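Side-chain contacts in DNA repair protein rad60 (Schizosaccharomyces pombe, PDB 3GOE), which is required to repair DNA double-strand breaks by recombination between sister chromatids, the piece described here being its SUMO-like domain, with a ubiquitin-type fold: residues A[53-57]-A[58-62]; A[69-72]-A[73-77]. One frame throughout, in Å; residues are numbered along the deposited sequence.

Contact 1 of 2, residues A[53-57]-A[58-62]; sequences LEFEG and EWLDP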
ATOM      1  N   LEU A  53      -7.249  -2.571   0.676  1.00  9.63           N
ATOM      2  CA  LEU A  53      -6.827  -1.214   0.974  1.00  9.46           C
ATOM      3  C   LEU A  53      -7.818  -0.210   0.439  1.00  9.55           C
ATOM      4  O   LEU A  53      -8.255  -0.350  -0.688  1.00 11.50           O
ATOM      5  CB  LEU A  53      -5.464  -0.871   0.396  1.00 10.31           C
ATOM      6  CG  LEU A  53      -4.299  -1.713   0.823  1.00 11.16           C
ATOM      7  CD1 LEU A  53      -3.003  -1.207   0.210  1.00 13.46           C
ATOM      8  CD2 LEU A  53      -4.157  -1.839   2.335  1.00 12.00           C
ATOM      9  N   GLU A  54      -8.200   0.735   1.273  1.00 10.87           N
ATOM     10  CA  GLU A  54      -9.107   1.835   0.894  1.00 12.03           C
ATOM     11  C   GLU A  54      -8.338   3.148   0.870  1.00 11.68           C
ATOM     12  O   GLU A  54      -7.603   3.437   1.814  1.00 13.84           O
ATOM     13  CB  GLU A  54     -10.293   1.909   1.853  1.00 16.15           C
ATOM     14  CG  GLU A  54     -11.380   2.973   1.715  1.00 32.44           C
ATOM     15  CD  GLU A  54     -12.535   2.491   2.592  1.00 45.31           C
ATOM     16  OE1 GLU A  54     -13.117   1.405   2.354  1.00 65.21           O
ATOM     17  OE2 GLU A  54     -12.843   3.255   3.539  1.00 56.93           O
ATOM     18  N   PHE A  55      -8.547   3.883  -0.192  1.00 12.62           N
ATOM     19  CA  PHE A  55      -7.890   5.173  -0.392  1.00 12.57           C
ATOM     20  C   PHE A  55      -8.962   6.180  -0.690  1.00 16.05           C
ATOM     21  O   PHE A  55      -9.676   6.010  -1.668  1.00 19.57           O
ATOM     22  CB  PHE A  55      -6.878   5.088  -1.508  1.00 13.15           C
ATOM     23  CG  PHE A  55      -6.177   6.385  -1.834  1.00 13.59           C
ATOM     24  CD1 PHE A  55      -5.555   7.152  -0.865  1.00 15.11           C
ATOM     25  CD2 PHE A  55      -6.202   6.877  -3.096  1.00 19.18           C
ATOM     26  CE1 PHE A  55      -4.921   8.373  -1.108  1.00 18.30           C
ATOM     27  CE2 PHE A  55      -5.537   8.011  -3.444  1.00 23.24           C
ATOM     28  CZ  PHE A  55      -4.923   8.797  -2.473  1.00 23.21           C
ATOM     29  N   GLU A  56      -9.110   7.185   0.179  1.00 20.57           N
ATOM     30  CA  GLU A  56     -10.141   8.194  -0.004  1.00 26.61           C
ATOM     31  C   GLU A  56     -11.488   7.566  -0.212  1.00 28.82           C
ATOM     32  O   GLU A  56     -12.339   7.972  -1.012  1.00 42.61           O
ATOM     33  CB  GLU A  56      -9.707   9.102  -1.182  1.00 33.50           C
ATOM     34  CG  GLU A  56      -8.427   9.817  -0.744  1.00 40.56           C
ATOM     35  CD  GLU A  56      -7.698  10.548  -1.852  1.00 55.28           C
ATOM     36  OE1 GLU A  56      -7.443  10.025  -2.969  1.00 80.99           O
ATOM     37  OE2 GLU A  56      -7.365  11.713  -1.504  1.00 55.24           O
ATOM     38  N   GLY A  57     -11.792   6.515   0.550  1.00 28.92           N
ATOM     39  CA  GLY A  57     -13.193   6.098   0.391  1.00 33.11           C
ATOM     40  C   GLY A  57     -13.351   5.119  -0.747  1.00 30.79           C
ATOM     41  O   GLY A  57     -14.470   4.692  -1.020  1.00 35.88           O
ATOM     42  N   GLU A  58     -12.299   4.708  -1.442  1.00 24.34           N
ATOM     43  CA  GLU A  58     -12.386   3.833  -2.581  1.00 25.95           C
ATOM     44  C   GLU A  58     -11.511   2.596  -2.486  1.00 18.91           C
ATOM     45  O   GLU A  58     -10.392   2.749  -2.003  1.00 16.59           O
ATOM     46  CB  GLU A  58     -11.996   4.656  -3.842  1.00 33.38           C
ATOM     47  CG  GLU A  58     -12.105   6.165  -3.637  1.00 39.45           C
ATOM     48  CD  GLU A  58     -12.067   7.057  -4.859  1.00 46.49           C
ATOM     49  OE1 GLU A  58     -11.276   6.785  -5.804  1.00 48.92           O
ATOM     50  OE2 GLU A  58     -12.837   8.052  -4.876  1.00 58.33           O
ATOM     51  N   TRP A  59     -11.952   1.403  -2.890  1.00 17.72           N
ATOM     52  CA  TRP A  59     -11.128   0.218  -2.825  1.00 14.40           C
ATOM     53  C   TRP A  59     -10.064   0.256  -3.889  1.00 12.80           C
ATOM     54  O   TRP A  59     -10.382   0.445  -5.082  1.00 15.24           O
ATOM     55  CB  TRP A  59     -11.971  -1.107  -3.043  1.00 21.47           C
ATOM     56  CG  TRP A  59     -12.953  -1.313  -1.961  1.00 29.59           C
ATOM     57  CD1 TRP A  59     -14.289  -1.505  -2.240  1.00 35.12           C
ATOM     58  CD2 TRP A  59     -12.759  -1.354  -0.550  1.00 29.18           C
ATOM     59  NE1 TRP A  59     -14.930  -1.661  -1.055  1.00 36.53           N
ATOM     60  CE2 TRP A  59     -14.020  -1.578  -0.018  1.00 34.15           C
ATOM     61  CE3 TRP A  59     -11.688  -1.238   0.332  1.00 23.25           C
ATOM     62  CZ2 TRP A  59     -14.219  -1.680   1.354  1.00 34.95           C
ATOM     63  CZ3 TRP A  59     -11.854  -1.335   1.685  1.00 27.62           C
ATOM     64  CH2 TRP A  59     -13.141  -1.554   2.168  1.00 33.62           C
ATOM     65  N   LEU A  60      -8.802   0.032  -3.523  1.00 10.51           N
ATOM     66  CA  LEU A  60      -7.736  -0.068  -4.499  1.00  9.52           C
ATOM     67  C   LEU A  60      -7.763  -1.451  -5.126  1.00  9.78           C
ATOM     68  O   LEU A  60      -7.924  -2.470  -4.464  1.00 11.62           O
ATOM     69  CB  LEU A  60      -6.406   0.195  -3.816  1.00  9.62           C
ATOM     70  CG  LEU A  60      -6.182   1.601  -3.305  1.00 11.25           C
ATOM     71  CD1 LEU A  60      -4.862   1.704  -2.551  1.00 14.33           C
ATOM     72  CD2 LEU A  60      -6.172   2.618  -4.402  1.00 15.87           C
ATOM     73  N   ASP A  61      -7.553  -1.503  -6.464  1.00  9.60           N
ATOM     74  CA  ASP A  61      -7.502  -2.754  -7.181  1.00  9.75           C
ATOM     75  C   ASP A  61      -6.213  -3.480  -6.860  1.00  8.66           C
ATOM     76  O   ASP A  61      -5.131  -2.951  -7.132  1.00  8.99           O
ATOM     77  CB  ASP A  61      -7.589  -2.483  -8.662  1.00 11.02           C
ATOM     78  CG  ASP A  61      -7.616  -3.692  -9.578  1.00 12.55           C
ATOM     79  OD1 ASP A  61      -7.205  -4.771  -9.164  1.00 13.56           O
ATOM     80  OD2 ASP A  61      -8.032  -3.511 -10.741  1.00 17.25           O
ATOM     81  N   PRO A  62      -6.276  -4.685  -6.306  1.00  9.31           N
ATOM     82  CA  PRO A  62      -5.038  -5.395  -5.915  1.00  9.56           C
ATOM     83  C   PRO A  62      -4.097  -5.628  -7.078  1.00  8.19           C
ATOM     84  O   PRO A  62      -2.898  -5.820  -6.858  1.00  8.47           O
ATOM     85  CB  PRO A  62      -5.533  -6.719  -5.333  1.00 12.01           C
ATOM     86  CG  PRO A  62      -6.893  -6.881  -5.847  1.00 15.32           C
ATOM     87  CD  PRO A  62      -7.473  -5.477  -5.947  1.00 11.78           C
TER
HETATM   88  O   HOH W   1      -7.080  -3.611  -2.018  1.00 12.31           O
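Glu54 sets OE1, one oxygen of its carboxylate, over one face of the six-membered ring of Trp59, toward the rim and 3.0 Å from CH2. The carboxylate and ring planes are turned 57° to each other, so this is no stack. Glu54 CB rests against the same ring, 3.6 Å from CZ3. CG of Glu54 stands anti to the backbone N (chi1 179°) and the chain runs on extended, which carries the acid out across the indole. Trp59 also meets Arg52 in a cation-pi contact, which may offset part of the cost of an anionic oxygen over an electron-rich face.

Both residues sit at a non-hydrogen-bonded antiparallel pair of the tight hairpin that joins strands 52-55 and 58-59 in this ubiquitin-like fold. Its type I' turn runs from Phe55 to Glu58. Next to the turn, Phe55 and Glu58 exchange two backbone hydrogen bonds, Phe55 N to Glu58 O at 2.8 Å and Glu58 N to Phe55 O at 2.9 Å. Farther along, Leu60 N meets Leu53 O at 2.9 Å, and a water links Leu53 N to Leu60 O.

The other face of the hairpin is apolar where Leu60 reaches back. Its CD2 lies 3.9 Å from Phe55 CB, and its CD1 lies 4.0 Å from Leu53 CB. Leu53 and Leu60 both touch Val32 of helix 32-43, and Phe55 packs on Val77 of the neighbouring strand.

Contact 2 of 2, residues A[69-72]-A[73-77]; sequences TELE and DEDQV
Asp75 turns its carboxylate back onto the backbone of Glu72, where OD2 accepts the N-H of Glu72 at 2.8 Å. The donor comes from above the carboxylate plane, 41° out of it, and the angle at the hydrogen is 148°. With CG beside its own backbone N (chi1 -82°), the acid swings toward the chain that precedes the turn. Asp75 N meanwhile donates to Glu72 O at 3.0 Å, closing a type II beta turn from Glu72 to Asp75, so main chain and side chain of one residue hold both the N-H and the carbonyl O of the Glu72 backbone. A water gives a further hydrogen bond to OD2 and another to Glu70 O, tying the carboxylate to the approach to the turn. Were Asp75 replaced by an alanine, the N-H of Glu72 and this water would probably lose the acceptor they share, and the turn would rest on its backbone bond.

The close packing lies on the inner side, where Leu71 CD2 meets Val77 CG1 at 3.7 Å and the two side chains cross at about a right angle. Both are buried. The outer side is acidic and looser: Glu72 extends its chain at the surface, with OE1 4.7 Å from Asp75 OD2 and not in contact with it, and the like charges would probably disfavour closer approach. Asp73 and Glu74, at the corner of the turn, have polar partners elsewhere, in Thr11 N and Arg23 respectively.

The turn thus delivers the chain into strand 76-80, which runs parallel to strand 9-16 on one flank and antiparallel to strand 52-55 on the other; Leu71, Asp75 and Val77 all touch Phe55 of that second neighbour.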
ATOM      1  N   THR A  69      -2.216   3.856  -9.735  1.00 15.29           N
ATOM      2  CA  THR A  69      -3.199   4.440  -8.865  1.00 15.16           C
ATOM      3  C   THR A  69      -2.916   5.928  -8.708  1.00 15.77           C
ATOM      4  O   THR A  69      -1.922   6.428  -9.216  1.00 17.38           O
ATOM      5  CB  THR A  69      -3.210   3.792  -7.486  1.00 14.41           C
ATOM      6  OG1 THR A  69      -2.091   4.237  -6.740  1.00 13.33           O
ATOM      7  CG2 THR A  69      -3.190   2.257  -7.542  1.00 15.43           C
ATOM      8  N   GLU A  70      -3.769   6.599  -7.937  1.00 16.28           N
ATOM      9  CA  GLU A  70      -3.496   8.006  -7.635  0.50 18.22           C
ATOM     10  C   GLU A  70      -2.657   8.242  -6.387  1.00 17.73           C
ATOM     11  O   GLU A  70      -2.453   9.385  -5.931  1.00 19.10           O
ATOM     12  CB  GLU A  70      -4.831   8.779  -7.528  0.50 21.45           C
ATOM     13  CG  GLU A  70      -5.532   8.724  -8.907  0.50 26.73           C
ATOM     14  CD  GLU A  70      -6.715   9.655  -8.947  0.50 33.51           C
ATOM     15  OE1 GLU A  70      -7.107  10.146  -7.862  0.50 40.51           O
ATOM     16  OE2 GLU A  70      -7.222   9.866 -10.082  0.50 34.68           O
ATOM     17  N   LEU A  71      -2.141   7.174  -5.787  1.00 14.98           N
ATOM     18  CA  LEU A  71      -1.293   7.321  -4.607  1.00 14.53           C
ATOM     19  C   LEU A  71      -0.055   8.149  -4.900  1.00 14.47           C
ATOM     20  O   LEU A  71       0.566   8.023  -5.954  1.00 16.40           O
ATOM     21  CB  LEU A  71      -0.893   5.907  -4.104  1.00 12.89           C
ATOM     22  CG  LEU A  71      -2.007   5.058  -3.495  1.00 14.33           C
ATOM     23  CD1 LEU A  71      -1.508   3.640  -3.299  1.00 15.21           C
ATOM     24  CD2 LEU A  71      -2.523   5.682  -2.247  1.00 17.19           C
ATOM     25  N   GLU A  72       0.294   8.972  -3.926  1.00 14.32           N
ATOM     26  CA  GLU A  72       1.488   9.765  -4.000  1.00 14.59           C
ATOM     27  C   GLU A  72       2.265   9.647  -2.672  1.00 13.08           C
ATOM     28  O   GLU A  72       1.754   9.159  -1.658  1.00 13.03           O
ATOM     29  CB  GLU A  72       1.165  11.248  -4.243  1.00 20.14           C
ATOM     30  CG  GLU A  72       0.435  11.474  -5.573  1.00 28.39           C
ATOM     31  CD  GLU A  72      -0.294  12.804  -5.613  1.00 48.98           C
ATOM     32  OE1 GLU A  72      -0.070  13.671  -4.727  1.00 66.87           O
ATOM     33  OE2 GLU A  72      -1.111  13.060  -6.524  1.00 76.71           O
ATOM     34  N   ASP A  73       3.488  10.105  -2.703  1.00 13.51           N
ATOM     35  CA  ASP A  73       4.291  10.081  -1.535  1.00 12.64           C
ATOM     36  C   ASP A  73       3.625  10.773  -0.340  1.00 13.21           C
ATOM     37  O   ASP A  73       3.064  11.864  -0.472  1.00 17.05           O
ATOM     38  CB  ASP A  73       5.618  10.782  -1.888  1.00 14.82           C
ATOM     39  CG  ASP A  73       6.637  10.674  -0.770  1.00 14.07           C
ATOM     40  OD1 ASP A  73       7.137  11.710  -0.297  1.00 22.26           O
ATOM     41  OD2 ASP A  73       6.954   9.548  -0.353  1.00 16.50           O
ATOM     42  N   GLU A  74       3.668  10.127   0.817  1.00 12.50           N
ATOM     43  CA  GLU A  74       3.115  10.558   2.085  1.00 14.15           C
ATOM     44  C   GLU A  74       1.592  10.434   2.143  1.00 14.78           C
ATOM     45  O   GLU A  74       0.991  10.918   3.097  1.00 19.39           O
ATOM     46  CB  GLU A  74       3.629  11.952   2.516  1.00 19.78           C
ATOM     47  CG  GLU A  74       5.131  11.944   2.743  1.00 25.45           C
ATOM     48  CD  GLU A  74       5.776  11.327   3.940  1.00 31.44           C
ATOM     49  OE1 GLU A  74       5.089  10.756   4.827  1.00 31.42           O
ATOM     50  OE2 GLU A  74       7.051  11.377   4.081  1.00 45.19           O
ATOM     51  N   ASP A  75       0.932   9.761   1.189  1.00 12.88           N
ATOM     52  CA  ASP A  75      -0.441   9.468   1.283  1.00 13.20           C
ATOM     53  C   ASP A  75      -0.720   8.403   2.363  1.00 12.55           C
ATOM     54  O   ASP A  75       0.200   7.711   2.813  1.00 13.41           O
ATOM     55  CB  ASP A  75      -1.059   9.047  -0.040  1.00 14.35           C
ATOM     56  CG  ASP A  75      -1.426  10.208  -0.917  1.00 16.28           C
ATOM     57  OD1 ASP A  75      -1.630  11.345  -0.439  1.00 26.31           O
ATOM     58  OD2 ASP A  75      -1.561  10.004  -2.168  1.00 18.08           O
ATOM     59  N   GLN A  76      -1.996   8.355   2.745  1.00 12.96           N
ATOM     60  CA  GLN A  76      -2.425   7.417   3.742  1.00 12.07           C
ATOM     61  C   GLN A  76      -3.568   6.569   3.190  1.00 10.90           C
ATOM     62  O   GLN A  76      -4.354   7.054   2.410  1.00 12.65           O
ATOM     63  CB  GLN A  76      -2.819   8.072   5.054  1.00 15.32           C
ATOM     64  CG  GLN A  76      -3.864   9.112   4.932  1.00 16.36           C
ATOM     65  CD  GLN A  76      -3.814   9.979   6.197  1.00 20.89           C
ATOM     66  OE1 GLN A  76      -3.806   9.475   7.307  1.00 24.72           O
ATOM     67  NE2 GLN A  76      -3.836  11.323   6.036  1.00 24.36           N
ATOM     68  N   VAL A  77      -3.559   5.308   3.597  1.00 10.62           N
ATOM     69  CA  VAL A  77      -4.581   4.349   3.204  1.00 10.83           C
ATOM     70  C   VAL A  77      -5.042   3.590   4.452  1.00 10.57           C
ATOM     71  O   VAL A  77      -4.369   3.512   5.466  1.00 13.16           O
ATOM     72  CB  VAL A  77      -4.117   3.349   2.137  1.00 14.08           C
ATOM     73  CG1 VAL A  77      -3.683   4.059   0.863  1.00 16.92           C
ATOM     74  CG2 VAL A  77      -3.022   2.555   2.767  1.00 20.65           C
TER
HETATM   75  O   HOH W   2      -3.042  11.340  -4.066  1.00 26.42           O

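In the fold
Contact 1 closes the sheet at strand 58-59, outermost within the chain, whereas contact 2 leads into strand 76-80, which has a strand on either side. Each buries two residues, Leu53 and Phe55 in contact 1, Leu71 and Val77 in contact 2, and both reach the same sheet through neighbouring strands 52-55 and 76-80. The hairpin relies mainly on backbone pairing, whereas the 72-75 turn adds a side-chain acceptor to its backbone bond. Phe55 joins them: its CD1 lies 3.6 Å from Leu71 CD2, and its CZ is equally close to Asp75 OD2. Glu56, Glu58, Glu72, Asp73 and Glu74 are exposed, while the carboxylate of Asp75 turns inward.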